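Local coordinates for protein 7,8-dihydro-6-hydroxymethylpterin pyrophosphokinase-dihydropteroate synthase (Plasmodium falciparum, PDB 6JWS) that probably makes a pterin diphosphate from 6-hydroxymethyl-7,8-dihydropterin and ATP and joins it to 4-aminobenzoate, giving 7,8-dihydropteroate for folate synthesis, at residues T15-L20 with F213-T218; S122-V127 with N175-M180; T542-L547 with G579-H584. The protein carries 1 engineered substitution. All blocks are in the same frame, centred on the assembly; numbering follows the deposited sequence.

Contact 1: residues T15-L20 with F213-T218; sequences TNIAVL and FFNDFT
Asn215 grips the backbone of Ile17 twice. Its amide N donates to Ile17 O at 2.8 Å, almost linearly (176°) and nearly along the C=O axis, while its side-chain OD1 accepts from Ile17 N at 3.0 Å, in the carbonyl plane and on a lone pair. The other branch, Asn215 ND2, reaches Asn16 OD1 at 2.9 Å; this bond lies in the amide plane of Asn215 but meets Asn16 from above its carbonyl plane. Asn16 ND2 is in turn bound by Val174 O. Two residues along, Val19 and Phe213 form an antiparallel hydrogen-bonded pair, with Val19 N to Phe213 O at 3.0 Å and a longer return bond, Phe213 N to Val19 O, at 3.3 Å. Between these lies the non-hydrogen-bonded pair Ala18-Phe214. The packing splits over two faces of the sheet. On one, Val19 CG2 runs alongside Phe213 CB at 3.9 Å; on the other, the Phe214 ring, its CG anti to the backbone N (chi1 -164°), slants across so that CE1 meets Asn16 CB at 3.6 Å. Asn215 enters a type II' turn, Phe214 to Phe217, with positive phi (49°). The backbone therefore swings off the strand direction, and the side-chain amide takes over as acceptor for Ile17 N, so the antiparallel ladder is carried one residue beyond the end of strand 208-214, whose Asp208 and Asp210 bind magnesium.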
loop_
_atom_site.group_PDB
_atom_site.type_symbol
_atom_site.label_atom_id
_atom_site.label_comp_id
_atom_site.label_asym_id
_atom_site.label_seq_id
_atom_site.Cartn_x
_atom_site.Cartn_y
_atom_site.Cartn_z
ATOM N N THR B 15 30.397 -16.333 -40.844
ATOM C CA THR B 15 29.611 -15.579 -39.869
ATOM C C THR B 15 28.625 -16.492 -39.134
ATOM O O THR B 15 27.661 -16.978 -39.725
ATOM C CB THR B 15 28.949 -14.354 -40.513
ATOM O OG1 THR B 15 30.003 -13.489 -40.941
ATOM C CG2 THR B 15 28.057 -13.597 -39.556
ATOM N N ASN B 16 28.869 -16.697 -37.829
ATOM C CA ASN B 16 28.117 -17.666 -37.038
ATOM C C ASN B 16 27.431 -16.990 -35.843
ATOM O O ASN B 16 27.872 -15.932 -35.389
ATOM C CB ASN B 16 29.010 -18.825 -36.575
ATOM C CG ASN B 16 29.569 -19.658 -37.719
ATOM O OD1 ASN B 16 28.819 -20.145 -38.564
ATOM N ND2 ASN B 16 30.884 -19.829 -37.749
ATOM N N ILE B 17 26.370 -17.644 -35.328
ATOM C CA ILE B 17 25.659 -17.229 -34.123
ATOM C C ILE B 17 25.931 -18.198 -32.969
ATOM O O ILE B 17 25.495 -19.345 -33.000
ATOM C CB ILE B 17 24.139 -17.098 -34.379
ATOM C CG1 ILE B 17 23.814 -16.272 -35.624
ATOM C CG2 ILE B 17 23.456 -16.535 -33.137
ATOM C CD1 ILE B 17 24.187 -14.811 -35.486
ATOM N N ALA B 18 26.574 -17.695 -31.912
ATOM C CA ALA B 18 26.766 -18.433 -30.671
ATOM C C ALA B 18 26.018 -17.756 -29.523
ATOM O O ALA B 18 25.932 -16.527 -29.477
ATOM C CB ALA B 18 28.231 -18.486 -30.331
ATOM N N VAL B 19 25.562 -18.579 -28.564
ATOM C CA VAL B 19 24.944 -18.124 -27.333
ATOM C C VAL B 19 25.818 -18.594 -26.177
ATOM O O VAL B 19 26.151 -19.771 -26.108
ATOM C CB VAL B 19 23.496 -18.642 -27.230
ATOM C CG1 VAL B 19 22.743 -18.067 -26.040
ATOM C CG2 VAL B 19 22.719 -18.385 -28.510
ATOM N N LEU B 20 26.220 -17.656 -25.310
ATOM C CA LEU B 20 27.127 -17.935 -24.210
ATOM C C LEU B 20 26.458 -17.708 -22.855
ATOM O O LEU B 20 25.539 -16.893 -22.730
ATOM C CB LEU B 20 28.374 -17.048 -24.313
ATOM C CG LEU B 20 29.143 -17.064 -25.634
ATOM C CD1 LEU B 20 30.400 -16.218 -25.495
ATOM C CD2 LEU B 20 29.510 -18.488 -26.056
ATOM N N PHE B 213 24.730 -22.501 -27.263
ATOM C CA PHE B 213 24.276 -22.857 -28.589
ATOM C C PHE B 213 25.302 -22.350 -29.587
ATOM O O PHE B 213 26.029 -21.400 -29.311
ATOM C CB PHE B 213 22.920 -22.221 -28.897
ATOM C CG PHE B 213 21.757 -22.730 -28.085
ATOM C CD1 PHE B 213 21.251 -24.008 -28.289
ATOM C CD2 PHE B 213 21.146 -21.918 -27.132
ATOM C CE1 PHE B 213 20.163 -24.466 -27.550
ATOM C CE2 PHE B 213 20.060 -22.376 -26.400
ATOM C CZ PHE B 213 19.570 -23.652 -26.607
ATOM N N PHE B 214 25.336 -23.000 -30.747
ATOM C CA PHE B 214 26.174 -22.567 -31.854
ATOM C C PHE B 214 25.451 -22.964 -33.134
ATOM O O PHE B 214 25.374 -24.145 -33.476
ATOM C CB PHE B 214 27.571 -23.185 -31.740
ATOM C CG PHE B 214 28.621 -22.531 -32.603
ATOM C CD1 PHE B 214 28.535 -22.568 -33.986
ATOM C CD2 PHE B 214 29.708 -21.897 -32.025
ATOM C CE1 PHE B 214 29.501 -21.958 -34.771
ATOM C CE2 PHE B 214 30.676 -21.295 -32.813
ATOM C CZ PHE B 214 30.572 -21.334 -34.183
ATOM N N ASN B 215 24.879 -21.968 -33.804
ATOM C CA ASN B 215 23.980 -22.242 -34.905
ATOM C C ASN B 215 22.978 -23.291 -34.434
ATOM O O ASN B 215 22.640 -23.329 -33.244
ATOM C CB ASN B 215 24.755 -22.549 -36.190
ATOM C CG ASN B 215 25.582 -21.361 -36.647
ATOM O OD1 ASN B 215 25.273 -20.211 -36.315
ATOM N ND2 ASN B 215 26.648 -21.623 -37.391
ATOM N N ASP B 216 22.538 -24.143 -35.371
ATOM C CA ASP B 216 21.567 -25.188 -35.088
ATOM C C ASP B 216 22.272 -26.529 -34.874
ATOM O O ASP B 216 21.645 -27.575 -34.990
ATOM C CB ASP B 216 20.556 -25.292 -36.230
ATOM C CG ASP B 216 21.215 -25.652 -37.554
ATOM O OD1 ASP B 216 22.466 -25.724 -37.599
ATOM O OD2 ASP B 216 20.478 -25.873 -38.528
ATOM N N PHE B 217 23.570 -26.496 -34.549
ATOM C CA PHE B 217 24.369 -27.713 -34.468
ATOM C C PHE B 217 23.966 -28.552 -33.254
ATOM O O PHE B 217 23.617 -28.019 -32.197
ATOM C CB PHE B 217 25.868 -27.405 -34.356
ATOM C CG PHE B 217 26.492 -26.656 -35.510
ATOM C CD1 PHE B 217 25.822 -26.493 -36.712
ATOM C CD2 PHE B 217 27.773 -26.139 -35.396
ATOM C CE1 PHE B 217 26.393 -25.782 -37.758
ATOM C CE2 PHE B 217 28.348 -25.431 -36.445
ATOM C CZ PHE B 217 27.656 -25.258 -37.623
ATOM N N THR B 218 24.072 -29.875 -33.420
ATOM C CA THR B 218 23.957 -30.836 -32.337
ATOM C C THR B 218 25.242 -31.660 -32.304
ATOM O O THR B 218 25.459 -32.500 -33.174
ATOM C CB THR B 218 22.765 -31.771 -32.577
ATOM O OG1 THR B 218 21.594 -31.018 -32.886
ATOM C CG2 THR B 218 22.497 -32.693 -31.406
#

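Contact 2: residues S122-V127 with N175-M180; sequences SILKEV and NDPLSM
Asp176 holds CG between its backbone N and carbonyl carbon, the crowded position (chi1 65°), which folds the carboxylate back over the first turn of helix 177-190. Leu124, with CG anti to the carbonyl carbon (chi1 -70°) and its chain extended beyond (chi2 -170°), carries CD1 toward that same helix start. The fold-back of Asp176 is evidenced by a capping bond: OD2 accepts from Ser179 N at 2.6 Å, the donor standing above the carboxylate plane. Asp176 is thus the N-cap residue, and its acidic group next to a helix N terminus would be expected to favour the charged form. The helix itself is under way from the cap, since Met180 N bonds to Asp176 O at 2.9 Å.

Across the contact there is no hydrogen bond, and the tip of Leu124 does most of the work. Its CD1 lies 3.6 Å from Leu178 CB, the two side chains crossing at about a right angle, and 4.2 Å from Pro177 CG. The same methyl approaches the cap itself, with CD1 at 3.8 Å from Asp176 OD2, so it borders the cap on this flank. Ile123 adds a looser touch, CG1 to Asp176 CB at 4.1 Å, again crosswise. The loop 122-127, irregular throughout, is in this way laid against the N-terminal end of helix 177-190. In this pyrophosphokinase part the Pro177 side chain lies about 7 Å from bound ATP (nearest atoms). Leu124, Pro177 and Leu178 also share Leu316 of strand 316-318, strand 219-221 adds Ile219 and Met221, and Phe214 of strand 208-214 packs against Pro177 and Met180.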
loop_
_atom_site.group_PDB
_atom_site.type_symbol
_atom_site.label_atom_id
_atom_site.label_comp_id
_atom_site.label_asym_id
_atom_site.label_seq_id
_atom_site.Cartn_x
_atom_site.Cartn_y
_atom_site.Cartn_z
ATOM N N SER B 122 27.617 -28.203 -40.393
ATOM C CA SER B 122 28.639 -28.135 -39.359
ATOM C C SER B 122 29.953 -28.704 -39.888
ATOM O O SER B 122 29.958 -29.752 -40.532
ATOM C CB SER B 122 28.195 -28.864 -38.119
ATOM O OG SER B 122 29.186 -28.767 -37.100
ATOM N N ILE B 123 31.068 -28.015 -39.618
ATOM C CA ILE B 123 32.344 -28.588 -40.007
ATOM C C ILE B 123 32.712 -29.681 -39.009
ATOM O O ILE B 123 33.271 -30.695 -39.409
ATOM C CB ILE B 123 33.470 -27.553 -40.225
ATOM C CG1 ILE B 123 34.150 -27.148 -38.919
ATOM C CG2 ILE B 123 32.993 -26.347 -41.027
ATOM C CD1 ILE B 123 35.644 -26.992 -39.043
ATOM N N LEU B 124 32.381 -29.487 -37.724
ATOM C CA LEU B 124 32.558 -30.554 -36.751
ATOM C C LEU B 124 31.490 -31.618 -36.990
ATOM O O LEU B 124 30.461 -31.347 -37.608
ATOM C CB LEU B 124 32.480 -29.999 -35.326
ATOM C CG LEU B 124 33.654 -29.129 -34.877
ATOM C CD1 LEU B 124 33.576 -28.843 -33.383
ATOM C CD2 LEU B 124 34.986 -29.781 -35.216
ATOM N N LYS B 125 31.760 -32.838 -36.516
ATOM C CA LYS B 125 30.842 -33.945 -36.730
ATOM C C LYS B 125 29.672 -33.818 -35.758
ATOM O O LYS B 125 29.879 -33.582 -34.570
ATOM C CB LYS B 125 31.573 -35.285 -36.569
ATOM C CG LYS B 125 32.200 -35.855 -37.838
ATOM C CD LYS B 125 33.345 -36.838 -37.596
ATOM C CE LYS B 125 33.069 -37.922 -36.571
ATOM N NZ LYS B 125 31.846 -38.706 -36.877
ATOM N N GLU B 126 28.451 -33.990 -36.281
ATOM C CA GLU B 126 27.237 -33.915 -35.479
ATOM C C GLU B 126 26.794 -35.304 -35.015
ATOM O O GLU B 126 27.040 -36.300 -35.691
ATOM C CB GLU B 126 26.115 -33.253 -36.280
ATOM C CG GLU B 126 26.280 -31.746 -36.431
ATOM C CD GLU B 126 25.053 -31.028 -36.966
ATOM O OE1 GLU B 126 24.750 -31.184 -38.172
ATOM O OE2 GLU B 126 24.385 -30.331 -36.171
ATOM N N VAL B 127 26.133 -35.341 -33.850
ATOM C CA VAL B 127 25.421 -36.508 -33.343
ATOM C C VAL B 127 23.924 -36.320 -33.608
ATOM O O VAL B 127 23.473 -35.211 -33.893
ATOM C CB VAL B 127 25.741 -36.791 -31.854
ATOM C CG1 VAL B 127 27.156 -37.324 -31.659
ATOM C CG2 VAL B 127 25.518 -35.581 -30.946
ATOM N N ASN B 175 35.088 -20.198 -36.624
ATOM C CA ASN B 175 34.543 -21.148 -37.584
ATOM C C ASN B 175 33.678 -22.221 -36.926
ATOM O O ASN B 175 32.791 -22.765 -37.584
ATOM C CB ASN B 175 35.624 -21.804 -38.444
ATOM C CG ASN B 175 36.302 -20.833 -39.387
ATOM O OD1 ASN B 175 35.665 -19.959 -39.975
ATOM N ND2 ASN B 175 37.605 -20.987 -39.538
ATOM N N ASP B 176 33.947 -22.539 -35.649
ATOM C CA ASP B 176 33.296 -23.679 -35.021
ATOM C C ASP B 176 33.319 -23.537 -33.502
ATOM O O ASP B 176 34.138 -22.793 -32.955
ATOM C CB ASP B 176 33.991 -24.987 -35.413
ATOM C CG ASP B 176 35.410 -25.044 -34.880
ATOM O OD1 ASP B 176 36.299 -24.452 -35.530
ATOM O OD2 ASP B 176 35.604 -25.601 -33.774
ATOM N N PRO B 177 32.438 -24.280 -32.782
ATOM C CA PRO B 177 32.397 -24.236 -31.320
ATOM C C PRO B 177 33.664 -24.734 -30.633
ATOM O O PRO B 177 33.970 -24.318 -29.508
ATOM C CB PRO B 177 31.167 -25.080 -30.927
ATOM C CG PRO B 177 30.818 -25.897 -32.161
ATOM C CD PRO B 177 31.367 -25.126 -33.345
ATOM N N LEU B 178 34.408 -25.620 -31.310
ATOM C CA LEU B 178 35.644 -26.089 -30.695
ATOM C C LEU B 178 36.682 -24.975 -30.738
ATOM O O LEU B 178 37.315 -24.695 -29.728
ATOM C CB LEU B 178 36.140 -27.398 -31.319
ATOM C CG LEU B 178 37.342 -28.028 -30.612
ATOM C CD1 LEU B 178 37.211 -27.937 -29.100
ATOM C CD2 LEU B 178 37.541 -29.473 -31.040
ATOM N N SER B 179 36.815 -24.305 -31.890
ATOM C CA SER B 179 37.710 -23.153 -31.942
ATOM C C SER B 179 37.229 -22.079 -30.963
ATOM O O SER B 179 38.037 -21.476 -30.252
ATOM C CB SER B 179 37.881 -22.589 -33.334
ATOM O OG SER B 179 37.812 -23.605 -34.326
ATOM N N MET B 180 35.908 -21.870 -30.900
ATOM C CA MET B 180 35.390 -20.847 -30.004
ATOM C C MET B 180 35.743 -21.178 -28.557
ATOM O O MET B 180 36.184 -20.301 -27.808
ATOM C CB MET B 180 33.878 -20.646 -30.134
ATOM C CG MET B 180 33.359 -19.600 -29.155
ATOM S SD MET B 180 31.883 -18.791 -29.766
ATOM C CE MET B 180 30.676 -20.054 -29.392
#

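Contact 3: residues T542-L547 with G579-H584. With PT1 (pteroic acid), chain I.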
loop_
_atom_site.group_PDB
_atom_site.type_symbol
_atom_site.label_atom_id
_atom_site.label_comp_id
_atom_site.label_asym_id
_atom_site.label_seq_id
_atom_site.Cartn_x
_atom_site.Cartn_y
_atom_site.Cartn_z
ATOM N N THR B 542 -1.855 13.881 -27.749
ATOM C CA THR B 542 -2.443 13.199 -26.612
ATOM C C THR B 542 -3.336 12.025 -27.027
ATOM O O THR B 542 -3.909 11.334 -26.163
ATOM C CB THR B 542 -3.097 14.304 -25.779
ATOM O OG1 THR B 542 -2.277 14.379 -24.619
ATOM C CG2 THR B 542 -4.568 14.133 -25.508
ATOM N N ASN B 543 -3.395 11.748 -28.332
ATOM C CA ASN B 543 -4.219 10.645 -28.812
ATOM C C ASN B 543 -3.422 9.341 -28.861
ATOM O O ASN B 543 -2.446 9.215 -29.587
ATOM C CB ASN B 543 -4.890 10.952 -30.157
ATOM C CG ASN B 543 -5.716 12.223 -30.156
ATOM O OD1 ASN B 543 -6.314 12.579 -29.138
ATOM N ND2 ASN B 543 -5.775 12.913 -31.295
ATOM N N TYR B 544 -3.886 8.344 -28.116
ATOM C CA TYR B 544 -3.213 7.067 -28.078
ATOM C C TYR B 544 -4.230 5.985 -28.418
ATOM O O TYR B 544 -5.337 5.982 -27.892
ATOM C CB TYR B 544 -2.628 6.816 -26.685
ATOM C CG TYR B 544 -1.463 7.703 -26.333
ATOM C CD1 TYR B 544 -1.669 8.953 -25.752
ATOM C CD2 TYR B 544 -0.152 7.292 -26.600
ATOM C CE1 TYR B 544 -0.596 9.780 -25.451
ATOM C CE2 TYR B 544 0.930 8.112 -26.304
ATOM C CZ TYR B 544 0.700 9.350 -25.722
ATOM O OH TYR B 544 1.760 10.160 -25.442
ATOM N N ASP B 545 -3.834 5.047 -29.262
ATOM C CA ASP B 545 -4.657 3.877 -29.489
ATOM C C ASP B 545 -4.837 3.069 -28.188
ATOM O O ASP B 545 -5.945 2.749 -27.797
ATOM C CB ASP B 545 -4.075 3.046 -30.629
ATOM C CG ASP B 545 -4.930 1.827 -30.887
ATOM O OD1 ASP B 545 -6.178 1.982 -30.932
ATOM O OD2 ASP B 545 -4.355 0.729 -30.991
ATOM N N ASN B 546 -3.741 2.745 -27.505
ATOM C CA ASN B 546 -3.811 2.067 -26.222
ATOM C C ASN B 546 -2.732 2.654 -25.316
ATOM O O ASN B 546 -1.593 2.217 -25.362
ATOM C CB ASN B 546 -3.611 0.561 -26.406
ATOM C CG ASN B 546 -3.900 -0.211 -25.137
ATOM O OD1 ASN B 546 -3.748 0.312 -24.027
ATOM N ND2 ASN B 546 -4.315 -1.459 -25.289
ATOM N N LEU B 547 -3.076 3.666 -24.523
ATOM C CA LEU B 547 -2.081 4.474 -23.833
ATOM C C LEU B 547 -1.039 3.598 -23.132
ATOM O O LEU B 547 0.166 3.754 -23.331
ATOM C CB LEU B 547 -2.801 5.414 -22.855
ATOM C CG LEU B 547 -1.917 6.055 -21.775
ATOM C CD1 LEU B 547 -1.195 7.289 -22.326
ATOM C CD2 LEU B 547 -2.758 6.441 -20.571
ATOM N N GLY B 579 3.497 13.510 -17.781
ATOM C CA GLY B 579 3.380 14.912 -18.176
ATOM C C GLY B 579 3.926 15.203 -19.589
ATOM O O GLY B 579 3.812 16.327 -20.076
ATOM N N PHE B 580 4.524 14.214 -20.267
ATOM C CA PHE B 580 5.096 14.479 -21.583
ATOM C C PHE B 580 4.179 13.920 -22.668
ATOM O O PHE B 580 4.212 12.717 -22.972
ATOM C CB PHE B 580 6.487 13.856 -21.724
ATOM C CG PHE B 580 7.652 14.504 -21.010
ATOM C CD1 PHE B 580 8.459 15.429 -21.657
ATOM C CD2 PHE B 580 8.059 14.047 -19.754
ATOM C CE1 PHE B 580 9.604 15.918 -21.053
ATOM C CE2 PHE B 580 9.181 14.572 -19.124
ATOM C CZ PHE B 580 9.970 15.485 -19.791
ATOM N N ALA B 581 3.366 14.807 -23.255
ATOM C CA ALA B 581 2.292 14.407 -24.152
ATOM C C ALA B 581 1.334 13.445 -23.453
ATOM O O ALA B 581 0.914 12.437 -24.042
ATOM C CB ALA B 581 2.813 13.818 -25.455
ATOM N N LYS B 582 0.971 13.770 -22.207
ATOM C CA LYS B 582 -0.128 13.069 -21.547
ATOM C C LYS B 582 -1.032 14.103 -20.872
ATOM O O LYS B 582 -0.538 14.997 -20.200
ATOM C CB LYS B 582 0.392 12.050 -20.521
ATOM C CG LYS B 582 1.049 10.797 -21.092
ATOM C CD LYS B 582 2.559 10.878 -21.105
ATOM C CE LYS B 582 3.214 9.844 -21.999
ATOM N NZ LYS B 582 4.679 10.045 -22.051
ATOM N N LYS B 583 -2.355 13.980 -21.058
ATOM C CA LYS B 583 -3.313 14.693 -20.219
ATOM C C LYS B 583 -3.150 14.197 -18.780
ATOM O O LYS B 583 -2.605 13.111 -18.542
ATOM C CB LYS B 583 -4.747 14.506 -20.729
ATOM C CG LYS B 583 -5.032 15.045 -22.137
ATOM C CD LYS B 583 -5.330 16.536 -22.157
ATOM C CE LYS B 583 -5.650 17.113 -23.523
ATOM N NZ LYS B 583 -4.514 17.886 -24.091
ATOM N N HIS B 584 -3.624 15.013 -17.830
ATOM C CA HIS B 584 -3.523 14.725 -16.408
ATOM C C HIS B 584 -4.111 13.358 -16.077
ATOM O O HIS B 584 -3.458 12.574 -15.397
ATOM C CB HIS B 584 -4.070 15.896 -15.574
ATOM C CG HIS B 584 -3.351 17.170 -15.873
ATOM N ND1 HIS B 584 -2.022 17.185 -16.299
ATOM C CD2 HIS B 584 -3.754 18.458 -15.842
ATOM C CE1 HIS B 584 -1.637 18.435 -16.502
ATOM N NE2 HIS B 584 -2.689 19.236 -16.232
HETATM C C2 PT1 I . 11.112 12.838 -16.354
HETATM C C3 PT1 I . 11.686 14.169 -16.559
HETATM C C5 PT1 I . 13.090 14.215 -16.978
HETATM N N6 PT1 I . 10.989 15.316 -16.373
HETATM C C7 PT1 I . 13.159 11.819 -16.979
HETATM N N9 PT1 I . 13.760 13.041 -17.159
HETATM C C10 PT1 I . 11.592 16.510 -16.612
HETATM N N11 PT1 I . 13.859 10.646 -17.188
HETATM C C12 PT1 I . 12.913 16.558 -17.039
HETATM C C21 PT1 I . 4.367 18.978 -16.278
HETATM O O22 PT1 I . 4.078 19.722 -15.302
HETATM O O1 PT1 I . 9.833 12.720 -15.977
HETATM N N4 PT1 I . 11.866 11.737 -16.564
HETATM N N8 PT1 I . 13.632 15.426 -17.194
HETATM C C13 PT1 I . 10.786 17.771 -16.446
HETATM N N14 PT1 I . 9.791 17.842 -17.550
HETATM C C15 PT1 I . 8.495 18.112 -17.268
HETATM C C16 PT1 I . 7.467 17.569 -18.069
HETATM C C17 PT1 I . 8.197 18.963 -16.154
HETATM C C18 PT1 I . 6.120 17.858 -17.742
HETATM C C19 PT1 I . 6.844 19.259 -15.852
HETATM C C20 PT1 I . 5.809 18.689 -16.634
HETATM O O23 PT1 I . 3.458 18.469 -16.955
#
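The tight part of this contact centres on the hydroxyl of Tyr544, which donates to Ala581 O at 2.8 Å. The carbonyl oxygen lies in the plane of the ring, at its edge, whereas the hydroxyl comes from above the carbonyl plane of Ala581 (29° out of it). The same OH sits 3.8 Å from Lys582 CE, whose chain crosses the tyrosine at about a right angle. Lys582 bends at chi2 (99°), and its ammonium is held by several acceptors: NZ meets Phe580 O at 2.9 Å, in the carbonyl plane, and also bonds to Ile576 O, Gly577 O and His530 ND1. The ammonium is probably charged, and these four acceptors would be expected to stabilise it. Leu547 CD1 lies over one face of the Tyr544 ring, 3.8 Å above its plane, and Arg532 makes a cation-pi contact with the ring.

Both segments are loops that follow neighbouring parallel strands, 525-529 and 572-575, of the TIM barrel of the dihydropteroate synthase part, and the second reaches the pteroate site at the carboxyl ends of those strands. There Phe580 CZ is 3.3 Å from N14 of the pteroic acid, with PT1 C16 over one ring face, and Gly579 O is 3.6 Å from PT1 C18. Tyr544 is thus one shell out, bonded to the residue after Phe580.

Thr542 is closely packed too: its CG2 meets Lys583 CG at 3.5 Å, the lysine chain laid across it. The loose, solvent side is the outer end of exposed Lys583, whose doubly bent chain brings NZ no nearer than 4.0 Å to that methyl.

In the fold
From the N terminus, strand 16-24 opens contact 1, which closes only when the chain returns as 213-218, some 190 residues later. Contact 2 opens and closes within that span, bringing loop 122-127 to the start of helix 177-190. The two also touch directly: Thr218 hydrogen-bonds Glu126 and Val127, and Ala18 packs on Met180, so the edge strand 208-214, strand 16-24 and the helix are tied together in the pyrophosphokinase part, near the ATP site. Contact 3 opens after both have closed and crosses neither. It joins two strand-to-helix loops of the TIM barrel, its nearest atoms about 32 Å from contact 1 and 39 Å from contact 2.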